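Local coordinates for protein carbohydrate deacetylase Agd3 (Neosartorya fumigata, PDB 6NWZ) that probably removes acetyl groups from the exopolysaccharide galactosaminogalactan as a metal-binding carbohydrate esterase, and is required for biofilm formation by this fungus, at residues L259-Y264 / H546-R551; D255-V260 / F271-E276. One frame throughout, in Å; residues are numbered along the deposited sequence.

Contact 1: residues L259-Y264 / H546-R551. With ZN (zinc ion), chain M.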
loop_
_atom_site.group_PDB
_atom_site.type_symbol
_atom_site.label_atom_id
_atom_site.label_comp_id
_atom_site.label_asym_id
_atom_site.label_seq_id
_atom_site.Cartn_x
_atom_site.Cartn_y
_atom_site.Cartn_z
ATOM N N LEU A 259 16.433 -22.376 -4.846
ATOM C CA LEU A 259 15.722 -23.614 -4.570
ATOM C C LEU A 259 15.067 -24.158 -5.835
ATOM O O LEU A 259 14.902 -23.457 -6.836
ATOM C CB LEU A 259 14.650 -23.403 -3.497
ATOM C CG LEU A 259 15.081 -23.068 -2.069
ATOM C CD1 LEU A 259 13.871 -22.980 -1.148
ATOM C CD2 LEU A 259 16.079 -24.090 -1.556
ATOM N N VAL A 260 14.689 -25.433 -5.769
ATOM C CA VAL A 260 13.852 -26.081 -6.770
ATOM C C VAL A 260 12.457 -26.232 -6.180
ATOM O O VAL A 260 12.307 -26.705 -5.046
ATOM C CB VAL A 260 14.422 -27.449 -7.186
ATOM C CG1 VAL A 260 13.497 -28.138 -8.176
ATOM C CG2 VAL A 260 15.811 -27.292 -7.773
ATOM N N THR A 261 11.443 -25.822 -6.933
ATOM C CA THR A 261 10.064 -25.919 -6.478
ATOM C C THR A 261 9.300 -26.851 -7.406
ATOM O O THR A 261 9.559 -26.890 -8.613
ATOM C CB THR A 261 9.378 -24.535 -6.419
ATOM O OG1 THR A 261 9.255 -23.997 -7.735
ATOM C CG2 THR A 261 10.179 -23.558 -5.544
ATOM N N ASP A 262 8.378 -27.622 -6.832
ATOM C CA ASP A 262 7.552 -28.531 -7.611
ATOM C C ASP A 262 6.421 -27.759 -8.281
ATOM O O ASP A 262 5.659 -27.051 -7.616
ATOM C CB ASP A 262 6.984 -29.641 -6.725
ATOM C CG ASP A 262 8.066 -30.456 -6.031
ATOM O OD1 ASP A 262 8.839 -31.144 -6.730
ATOM O OD2 ASP A 262 8.146 -30.406 -4.785
ATOM N N ILE A 263 6.313 -27.900 -9.595
ATOM C CA ILE A 263 5.309 -27.182 -10.371
ATOM C C ILE A 263 3.947 -27.842 -10.189
ATOM O O ILE A 263 3.841 -29.054 -9.963
ATOM C CB ILE A 263 5.743 -27.128 -11.850
ATOM C CG1 ILE A 263 7.092 -26.409 -11.955
ATOM C CG2 ILE A 263 4.689 -26.452 -12.722
ATOM C CD1 ILE A 263 7.117 -25.046 -11.265
ATOM N N TYR A 264 2.887 -27.035 -10.280
ATOM C CA TYR A 264 1.539 -27.483 -9.946
ATOM C C TYR A 264 0.827 -28.168 -11.114
ATOM O O TYR A 264 0.351 -29.299 -10.971
ATOM C CB TYR A 264 0.708 -26.299 -9.440
ATOM C CG TYR A 264 -0.739 -26.647 -9.185
ATOM C CD1 TYR A 264 -1.120 -27.288 -8.015
ATOM C CD2 TYR A 264 -1.723 -26.343 -10.119
ATOM C CE1 TYR A 264 -2.440 -27.611 -7.778
ATOM C CE2 TYR A 264 -3.047 -26.663 -9.891
ATOM C CZ TYR A 264 -3.399 -27.297 -8.718
ATOM O OH TYR A 264 -4.714 -27.620 -8.477
ATOM N N HIS A 546 7.548 -15.845 -6.089
ATOM C CA HIS A 546 8.483 -16.946 -5.890
ATOM C C HIS A 546 9.309 -17.166 -7.150
ATOM O O HIS A 546 8.957 -16.703 -8.237
ATOM C CB HIS A 546 7.745 -18.226 -5.483
ATOM C CG HIS A 546 7.109 -18.135 -4.131
ATOM N ND1 HIS A 546 5.998 -17.357 -3.883
ATOM C CD2 HIS A 546 7.449 -18.696 -2.947
ATOM C CE1 HIS A 546 5.671 -17.454 -2.607
ATOM N NE2 HIS A 546 6.535 -18.261 -2.016
ATOM N N GLN A 547 10.422 -17.894 -6.985
ATOM C CA GLN A 547 11.429 -17.971 -8.040
ATOM C C GLN A 547 10.877 -18.604 -9.310
ATOM O O GLN A 547 11.263 -18.207 -10.417
ATOM C CB GLN A 547 12.655 -18.747 -7.541
ATOM C CG GLN A 547 12.385 -20.201 -7.162
ATOM C CD GLN A 547 12.567 -21.170 -8.322
ATOM O OE1 GLN A 547 13.285 -20.884 -9.282
ATOM N NE2 GLN A 547 11.916 -22.324 -8.234
ATOM N N ALA A 548 9.972 -19.575 -9.177
ATOM C CA ALA A 548 9.399 -20.210 -10.356
ATOM C C ALA A 548 8.613 -19.229 -11.216
ATOM O O ALA A 548 8.427 -19.486 -12.410
ATOM C CB ALA A 548 8.505 -21.379 -9.938
ATOM N N ASN A 549 8.159 -18.109 -10.645
ATOM C CA ASN A 549 7.364 -17.140 -11.395
ATOM C C ASN A 549 8.188 -16.330 -12.389
ATOM O O ASN A 549 7.600 -15.629 -13.222
ATOM C CB ASN A 549 6.649 -16.174 -10.444
ATOM C CG ASN A 549 5.821 -16.887 -9.388
ATOM O OD1 ASN A 549 5.616 -16.365 -8.291
ATOM N ND2 ASN A 549 5.340 -18.081 -9.714
ATOM N N LEU A 550 9.516 -16.391 -12.320
ATOM C CA LEU A 550 10.367 -15.599 -13.198
ATOM C C LEU A 550 10.712 -16.316 -14.495
ATOM O O LEU A 550 11.487 -15.781 -15.294
ATOM C CB LEU A 550 11.660 -15.205 -12.469
ATOM C CG LEU A 550 11.557 -14.499 -11.113
ATOM C CD1 LEU A 550 12.909 -13.942 -10.706
ATOM C CD2 LEU A 550 10.520 -13.399 -11.131
ATOM N N ARG A 551 10.157 -17.506 -14.726
ATOM C CA ARG A 551 10.483 -18.267 -15.924
ATOM C C ARG A 551 10.057 -17.500 -17.166
ATOM O O ARG A 551 8.870 -17.219 -17.357
ATOM C CB ARG A 551 9.804 -19.636 -15.891
ATOM C CG ARG A 551 10.316 -20.571 -16.972
ATOM C CD ARG A 551 9.316 -21.660 -17.298
ATOM N NE ARG A 551 9.896 -22.672 -18.175
ATOM C CZ ARG A 551 10.045 -23.950 -17.846
ATOM N NH1 ARG A 551 9.637 -24.387 -16.662
ATOM N NH2 ARG A 551 10.587 -24.796 -18.707
HETATM ZN ZN ZN M . 7.024 -17.698 0.203
HETATM O O HOH W 1 8.892 -20.968 -6.794
#

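Contact 2: residues D255-V260 / F271-E276. With ZN (zinc ion), chain L; ZN (zinc ion), chain M.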
loop_
_atom_site.group_PDB
_atom_site.type_symbol
_atom_site.label_atom_id
_atom_site.label_comp_id
_atom_site.label_asym_id
_atom_site.label_seq_id
_atom_site.Cartn_x
_atom_site.Cartn_y
_atom_site.Cartn_z
ATOM N N ASP A 255 10.677 -15.044 -3.440
ATOM C CA ASP A 255 11.111 -16.042 -2.476
ATOM C C ASP A 255 11.724 -17.249 -3.184
ATOM O O ASP A 255 11.555 -17.447 -4.391
ATOM C CB ASP A 255 9.937 -16.503 -1.606
ATOM C CG ASP A 255 9.342 -15.387 -0.758
ATOM O OD1 ASP A 255 9.868 -14.251 -0.773
ATOM O OD2 ASP A 255 8.336 -15.655 -0.069
ATOM N N ASP A 256 12.460 -18.049 -2.408
ATOM C CA ASP A 256 12.910 -19.380 -2.813
ATOM C C ASP A 256 14.016 -19.344 -3.864
ATOM O O ASP A 256 14.190 -20.309 -4.611
ATOM C CB ASP A 256 11.744 -20.234 -3.324
ATOM C CG ASP A 256 10.683 -20.465 -2.271
ATOM O OD1 ASP A 256 10.806 -19.915 -1.157
ATOM O OD2 ASP A 256 9.722 -21.209 -2.562
ATOM N N MET A 257 14.782 -18.256 -3.936
ATOM C CA MET A 257 15.884 -18.205 -4.889
ATOM C C MET A 257 16.956 -19.225 -4.524
ATOM O O MET A 257 17.331 -19.368 -3.356
ATOM C CB MET A 257 16.493 -16.808 -4.951
ATOM C CG MET A 257 17.596 -16.654 -5.999
ATOM S SD MET A 257 17.070 -16.954 -7.708
ATOM C CE MET A 257 15.781 -15.725 -7.887
ATOM N N PHE A 258 17.443 -19.931 -5.547
ATOM C CA PHE A 258 18.391 -21.040 -5.536
ATOM C C PHE A 258 17.712 -22.367 -5.204
ATOM O O PHE A 258 18.365 -23.405 -5.287
ATOM C CB PHE A 258 19.583 -20.832 -4.578
ATOM C CG PHE A 258 20.549 -19.775 -5.033
ATOM C CD1 PHE A 258 21.623 -20.102 -5.845
ATOM C CD2 PHE A 258 20.384 -18.455 -4.647
ATOM C CE1 PHE A 258 22.512 -19.131 -6.265
ATOM C CE2 PHE A 258 21.270 -17.482 -5.064
ATOM C CZ PHE A 258 22.334 -17.817 -5.872
ATOM N N LEU A 259 16.433 -22.376 -4.846
ATOM C CA LEU A 259 15.722 -23.614 -4.570
ATOM C C LEU A 259 15.067 -24.158 -5.835
ATOM O O LEU A 259 14.902 -23.457 -6.836
ATOM C CB LEU A 259 14.650 -23.403 -3.497
ATOM C CG LEU A 259 15.081 -23.068 -2.069
ATOM C CD1 LEU A 259 13.871 -22.980 -1.148
ATOM C CD2 LEU A 259 16.079 -24.090 -1.556
ATOM N N VAL A 260 14.689 -25.433 -5.769
ATOM C CA VAL A 260 13.852 -26.081 -6.770
ATOM C C VAL A 260 12.457 -26.232 -6.180
ATOM O O VAL A 260 12.307 -26.705 -5.046
ATOM C CB VAL A 260 14.422 -27.449 -7.186
ATOM C CG1 VAL A 260 13.497 -28.138 -8.176
ATOM C CG2 VAL A 260 15.811 -27.292 -7.773
ATOM N N PHE A 271 11.004 -27.028 -11.397
ATOM C CA PHE A 271 11.669 -25.924 -12.070
ATOM C C PHE A 271 12.624 -25.216 -11.120
ATOM O O PHE A 271 12.319 -25.030 -9.937
ATOM C CB PHE A 271 10.668 -24.912 -12.639
ATOM C CG PHE A 271 11.324 -23.766 -13.349
ATOM C CD1 PHE A 271 11.903 -23.948 -14.596
ATOM C CD2 PHE A 271 11.392 -22.516 -12.760
ATOM C CE1 PHE A 271 12.520 -22.898 -15.251
ATOM C CE2 PHE A 271 12.009 -21.463 -13.405
ATOM C CZ PHE A 271 12.576 -21.652 -14.651
ATOM N N ARG A 272 13.787 -24.838 -11.655
ATOM C CA ARG A 272 14.757 -23.981 -10.985
ATOM C C ARG A 272 15.192 -22.908 -11.968
ATOM O O ARG A 272 15.635 -23.226 -13.077
ATOM C CB ARG A 272 15.976 -24.772 -10.496
ATOM C CG ARG A 272 17.007 -23.935 -9.745
ATOM C CD ARG A 272 18.201 -24.783 -9.342
ATOM N NE ARG A 272 18.996 -24.184 -8.272
ATOM C CZ ARG A 272 20.178 -23.605 -8.452
ATOM N NH1 ARG A 272 20.706 -23.541 -9.664
ATOM N NH2 ARG A 272 20.833 -23.091 -7.417
ATOM N N ILE A 273 15.062 -21.644 -11.565
ATOM C CA ILE A 273 15.359 -20.510 -12.435
ATOM C C ILE A 273 16.773 -20.655 -12.991
ATOM O O ILE A 273 17.659 -21.206 -12.326
ATOM C CB ILE A 273 15.171 -19.178 -11.678
ATOM C CG1 ILE A 273 14.857 -18.040 -12.652
ATOM C CG2 ILE A 273 16.388 -18.848 -10.814
ATOM C CD1 ILE A 273 13.483 -18.150 -13.283
ATOM N N THR A 274 16.989 -20.199 -14.222
ATOM C CA THR A 274 18.278 -20.346 -14.882
ATOM C C THR A 274 18.937 -18.987 -15.093
ATOM O O THR A 274 18.358 -17.932 -14.828
ATOM C CB THR A 274 18.126 -21.072 -16.224
ATOM O OG1 THR A 274 17.369 -20.257 -17.127
ATOM C CG2 THR A 274 17.413 -22.393 -16.029
ATOM N N VAL A 275 20.179 -19.034 -15.580
ATOM C CA VAL A 275 20.909 -17.807 -15.886
ATOM C C VAL A 275 20.256 -17.069 -17.049
ATOM O O VAL A 275 20.171 -15.835 -17.047
ATOM C CB VAL A 275 22.388 -18.127 -16.169
ATOM C CG1 VAL A 275 23.086 -16.936 -16.805
ATOM C CG2 VAL A 275 23.098 -18.538 -14.880
ATOM N N GLU A 276 19.779 -17.805 -18.057
ATOM C CA GLU A 276 19.098 -17.157 -19.175
ATOM C C GLU A 276 17.818 -16.474 -18.709
ATOM O O GLU A 276 17.515 -15.349 -19.128
ATOM C CB GLU A 276 18.796 -18.174 -20.278
ATOM C CG GLU A 276 20.026 -18.842 -20.897
ATOM C CD GLU A 276 20.598 -19.968 -20.041
ATOM O OE1 GLU A 276 19.922 -20.407 -19.086
ATOM O OE2 GLU A 276 21.729 -20.415 -20.327
HETATM ZN ZN ZN L . 9.821 -19.841 0.565
HETATM ZN ZN ZN M . 7.024 -17.698 0.203
#

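Contact 1: residues L259-Y264 / H546-R551
Leu259 meets Gln547 through its backbone: the carbonyl O of Leu259 lies 3.6 Å from Gln547 CD, the amide carbon, while the isobutyl group heads the other way, toward zinc ligand His392.

Thr261 makes most of the touches from this side. It comes at the Gln547 amide from the opposite direction, with methyl CG2 3.4 Å from Gln547 NE2 and hydroxyl OG1 3.2 Å from the same nitrogen. The torsion of Thr261 sets OG1 between its backbone N and carbonyl carbon (chi1 66°), where it also reaches Ala548 CB at 3.5 Å. A water joins the two segments: it lies 3.2 Å from Thr261 OG1 and accepts the backbone N-H of Ala548, with 3.0 Å between the water and Ala548 N. Two residues on, Ile263 brings the end of its longer branch against the same methyl, Ile263 CD1 to Ala548 CB being 4.1 Å.

On the other side a short 3-10 turn, 547-550, follows strand 542-546. The amide of Gln547 spends its main polar bonds beyond this pair, OE1 taking the N-H of Ile273 and NE2 giving to Phe271 O. Just before the turn, His546 binds zinc through NE2 at 2.3 Å, sharing the metal with Asp255. Asn549 folds back on His546, its OD1 accepting from the backbone N of that histidine, with the donor above the carbonyl plane.

Close packing and a bridging water thus join the strand 261-262 to the turn that follows a zinc ligand, and the water gives the buried N-H of Ala548 an acceptor.

Contact 2: residues D255-V260 / F271-E276
The metal-binding end of strand 252-257 leads into a type II beta turn, Asp256 to Leu259, and this contact packs that turn against the chain entering helix 275-289. Asp255 OD2 and Asp256 OD1 each bind a different zinc ion, the latter at 2.0 Å, with His388 and His392 completing the ligands given by the protein to that second ion.

Beyond them, Arg272 grips the turn side-on. Its chain runs extended from CG to NE, and two nitrogens donate hydrogen bonds to Phe258 O, NE at 3.1 Å and NH2 at 3.3 Å. That oxygen sits in the guanidinium plane, but NE stands above the carbonyl plane. NH2 also meets the edge of the Phe258 ring, 3.5 Å from CD1, with the planes 59° apart. Val260 CG2 lies across the aliphatic stem, 3.7 Å from Arg272 CB. Deeper in, Met257 SD touches Ile273 CG2 at 3.7 Å, the Met257 chain being bent at both chi2 and chi3 to get there.

Arg272 NH2 also makes a salt bridge with Asp368, a second anchor consistent with the guanidinium being held against the turn's carbonyl, beside the zinc-binding strand.

Overall arrangement
From the N terminus, strand 252-257 delivers the metal-binding aspartates, the chain turns, and strand 261-262 pairs with 270-271 as a short hairpin. Contact 2 closes this local loop of ten intervening residues, bringing the entrance of helix 275-289 back to the turn. Contact 1 starts from the same stretch, sharing Leu259 and Val260, but closes a far larger loop of 281 residues, within which the 271-276 segment nests. The two contacts are knitted together by Thr261 O with Phe271 N, and Gln547 is the residue that spans both. Together they tie the hairpin to the ends of strands 252-257 and 542-546, parallel neighbours that share a zinc ion.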